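Local coordinates for protein SsfS6 (Streptomyces sp. SF2575, PDB 4G2T) that belongs to the GT-B superfamily of two-domain glycosyltransferase-like proteins and holds thymidine-5'-diphosphate in a pocket between its two Rossmann-like domains, at residues A[125-130]-A[147-152]. Sequence-based numbering, arbitrary orientation.
Sequences LVLTET and IEQSIR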
loop_
_atom_site.group_PDB
_atom_site.type_symbol
_atom_site.label_atom_id
_atom_site.label_comp_id
_atom_site.label_asym_id
_atom_site.label_seq_id
_atom_site.Cartn_x
_atom_site.Cartn_y
_atom_site.Cartn_z
ATOM N N LEU A 125 3.846 3.785 -19.648
ATOM C CA LEU A 125 2.773 2.806 -19.701
ATOM C C LEU A 125 1.587 3.242 -18.847
ATOM O O LEU A 125 1.763 3.838 -17.784
ATOM C CB LEU A 125 3.297 1.453 -19.223
ATOM C CG LEU A 125 2.367 0.245 -19.296
ATOM C CD1 LEU A 125 1.959 -0.038 -20.728
ATOM C CD2 LEU A 125 3.061 -0.953 -18.693
ATOM N N VAL A 126 0.380 2.940 -19.316
ATOM C CA VAL A 126 -0.836 3.314 -18.603
ATOM C C VAL A 126 -1.587 2.091 -18.086
ATOM O O VAL A 126 -1.902 1.176 -18.847
ATOM C CB VAL A 126 -1.781 4.143 -19.498
ATOM C CG1 VAL A 126 -3.111 4.379 -18.798
ATOM C CG2 VAL A 126 -1.129 5.463 -19.877
ATOM N N LEU A 127 -1.864 2.078 -16.786
ATOM C CA LEU A 127 -2.669 1.024 -16.181
ATOM C C LEU A 127 -4.057 1.556 -15.852
ATOM O O LEU A 127 -4.195 2.635 -15.276
ATOM C CB LEU A 127 -1.997 0.491 -14.915
ATOM C CG LEU A 127 -2.817 -0.493 -14.080
ATOM C CD1 LEU A 127 -3.174 -1.729 -14.892
ATOM C CD2 LEU A 127 -2.070 -0.875 -12.810
ATOM N N THR A 128 -5.086 0.800 -16.221
ATOM C CA THR A 128 -6.458 1.236 -16.001
ATOM C C THR A 128 -7.426 0.059 -16.012
ATOM O O THR A 128 -7.057 -1.056 -16.378
ATOM C CB THR A 128 -6.896 2.251 -17.072
ATOM O OG1 THR A 128 -8.092 2.911 -16.648
ATOM C CG2 THR A 128 -7.145 1.553 -18.403
ATOM N N GLU A 129 -8.666 0.313 -15.605
ATOM C CA GLU A 129 -9.695 -0.721 -15.623
ATOM C C GLU A 129 -10.493 -0.673 -16.923
ATOM O O GLU A 129 -10.287 0.213 -17.753
ATOM C CB GLU A 129 -10.614 -0.604 -14.402
ATOM C CG GLU A 129 -11.399 0.690 -14.323
ATOM C CD GLU A 129 -12.857 0.513 -14.696
ATOM O OE1 GLU A 129 -13.253 -0.622 -15.037
ATOM O OE2 GLU A 129 -13.608 1.510 -14.644
ATOM N N THR A 130 -11.402 -1.629 -17.091
ATOM C CA THR A 130 -12.107 -1.820 -18.357
ATOM C C THR A 130 -12.926 -0.609 -18.806
ATOM O O THR A 130 -12.910 -0.246 -19.983
ATOM C CB THR A 130 -13.030 -3.056 -18.304
ATOM O OG1 THR A 130 -12.303 -4.178 -17.790
ATOM C CG2 THR A 130 -13.556 -3.390 -19.692
ATOM N N ILE A 147 -2.315 -0.956 -20.330
ATOM C CA ILE A 147 -2.742 -2.237 -19.783
ATOM C C ILE A 147 -4.195 -2.174 -19.329
ATOM O O ILE A 147 -4.587 -1.259 -18.604
ATOM C CB ILE A 147 -1.868 -2.653 -18.584
ATOM C CG1 ILE A 147 -0.388 -2.645 -18.968
ATOM C CG2 ILE A 147 -2.282 -4.024 -18.071
ATOM C CD1 ILE A 147 -0.028 -3.651 -20.037
ATOM N N GLU A 148 -4.992 -3.145 -19.762
ATOM C CA GLU A 148 -6.379 -3.238 -19.326
ATOM C C GLU A 148 -6.553 -4.346 -18.297
ATOM O O GLU A 148 -6.296 -5.516 -18.585
ATOM C CB GLU A 148 -7.309 -3.502 -20.510
ATOM C CG GLU A 148 -8.766 -3.660 -20.104
ATOM C CD GLU A 148 -9.595 -4.383 -21.148
ATOM O OE1 GLU A 148 -9.258 -4.294 -22.348
ATOM O OE2 GLU A 148 -10.580 -5.047 -20.765
ATOM N N GLN A 149 -6.992 -3.976 -17.100
ATOM C CA GLN A 149 -7.301 -4.960 -16.072
ATOM C C GLN A 149 -8.798 -5.004 -15.801
ATOM O O GLN A 149 -9.435 -3.967 -15.616
ATOM C CB GLN A 149 -6.555 -4.651 -14.772
ATOM C CG GLN A 149 -6.894 -5.614 -13.643
ATOM C CD GLN A 149 -6.409 -5.136 -12.290
ATOM O OE1 GLN A 149 -5.428 -4.399 -12.191
ATOM N NE2 GLN A 149 -7.101 -5.552 -11.236
ATOM N N SER A 150 -9.359 -6.207 -15.783
ATOM C CA SER A 150 -10.758 -6.382 -15.423
ATOM C C SER A 150 -10.903 -6.390 -13.909
ATOM O O SER A 150 -10.054 -6.925 -13.196
ATOM C CB SER A 150 -11.315 -7.679 -16.009
ATOM O OG SER A 150 -12.626 -7.928 -15.533
ATOM N N ILE A 151 -11.980 -5.786 -13.420
ATOM C CA ILE A 151 -12.244 -5.738 -11.989
ATOM C C ILE A 151 -13.608 -6.354 -11.696
ATOM O O ILE A 151 -14.198 -6.121 -10.640
ATOM C CB ILE A 151 -12.192 -4.293 -11.458
ATOM C CG1 ILE A 151 -13.296 -3.444 -12.093
ATOM C CG2 ILE A 151 -10.830 -3.675 -11.740
ATOM C CD1 ILE A 151 -13.305 -2.004 -11.626
ATOM N N ARG A 152 -14.097 -7.148 -12.644
ATOM C CA ARG A 152 -15.432 -7.729 -12.560
ATOM C C ARG A 152 -15.411 -9.209 -12.931
ATOM O O ARG A 152 -14.543 -9.655 -13.682
ATOM C CB ARG A 152 -16.384 -6.977 -13.492
ATOM C CG ARG A 152 -16.415 -5.474 -13.259
ATOM C CD ARG A 152 -17.022 -4.722 -14.431
ATOM N NE ARG A 152 -17.108 -3.291 -14.156
ATOM C CZ ARG A 152 -16.124 -2.426 -14.379
ATOM N NH1 ARG A 152 -14.974 -2.844 -14.889
ATOM N NH2 ARG A 152 -16.290 -1.142 -14.096
HETATM O O HOH W 1 -13.820 -5.117 -15.735
#
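V126, T128 and I147 join two neighbouring parallel strands, 125-129 and 146-149, inside the N-terminal Rossmann-like sheet of this GT-B protein; helix 134-142 makes the beta-alpha-beta crossover between them. The pairing shows regular parallel backbone bonds giving way, at the C-terminal end of the strands, to a salt bridge between side chains. I147 N donates to V126 O at 2.6 Å, I147 O receives T128 N, and Q149 N returns to T128 O at 3.0 Å in a straight bond of 171°.

On one face of the sheet, I147 packs against both L125 and L127. I147 CG1 lies against both methyls of L125, with L125 CD2 at 3.9 Å, while I147 CG2 meets L127 CD1 at 4.0 Å. L127 also packs on L34 and L38 of helix 32-40.

At the C-terminal end of the pair, E129 and R152 form a salt bridge. E129 holds CG between its backbone N and carbonyl carbon (chi1 63°), and a bend at chi2 brings the carboxylate toward the arginine. R152 grips one oxygen end-on: NH1 carries most of the grip, reaching E129 OE1 at 2.8 Å, whereas the bond from NH2 to OE1 is longer, 3.2 Å, and more bent. OE1 lies in the guanidinium plane although the two flat groups are turned 33° apart. I151 CD1 packs against E129 OE1. A water accepts from R152 NH1 at 2.7 Å and from I151 N, and is also hydrogen-bonded to T130 OG1.

R152 NE pairs with E330, while Y131 N and S132 OG bind the E129 carboxylate. The two carboxylates probably balance the charge of the buried guanidinium, whose orientation is fixed by the end-on pairing and the shared water, and E330 ties the strand ends to the C-terminal half of the chain.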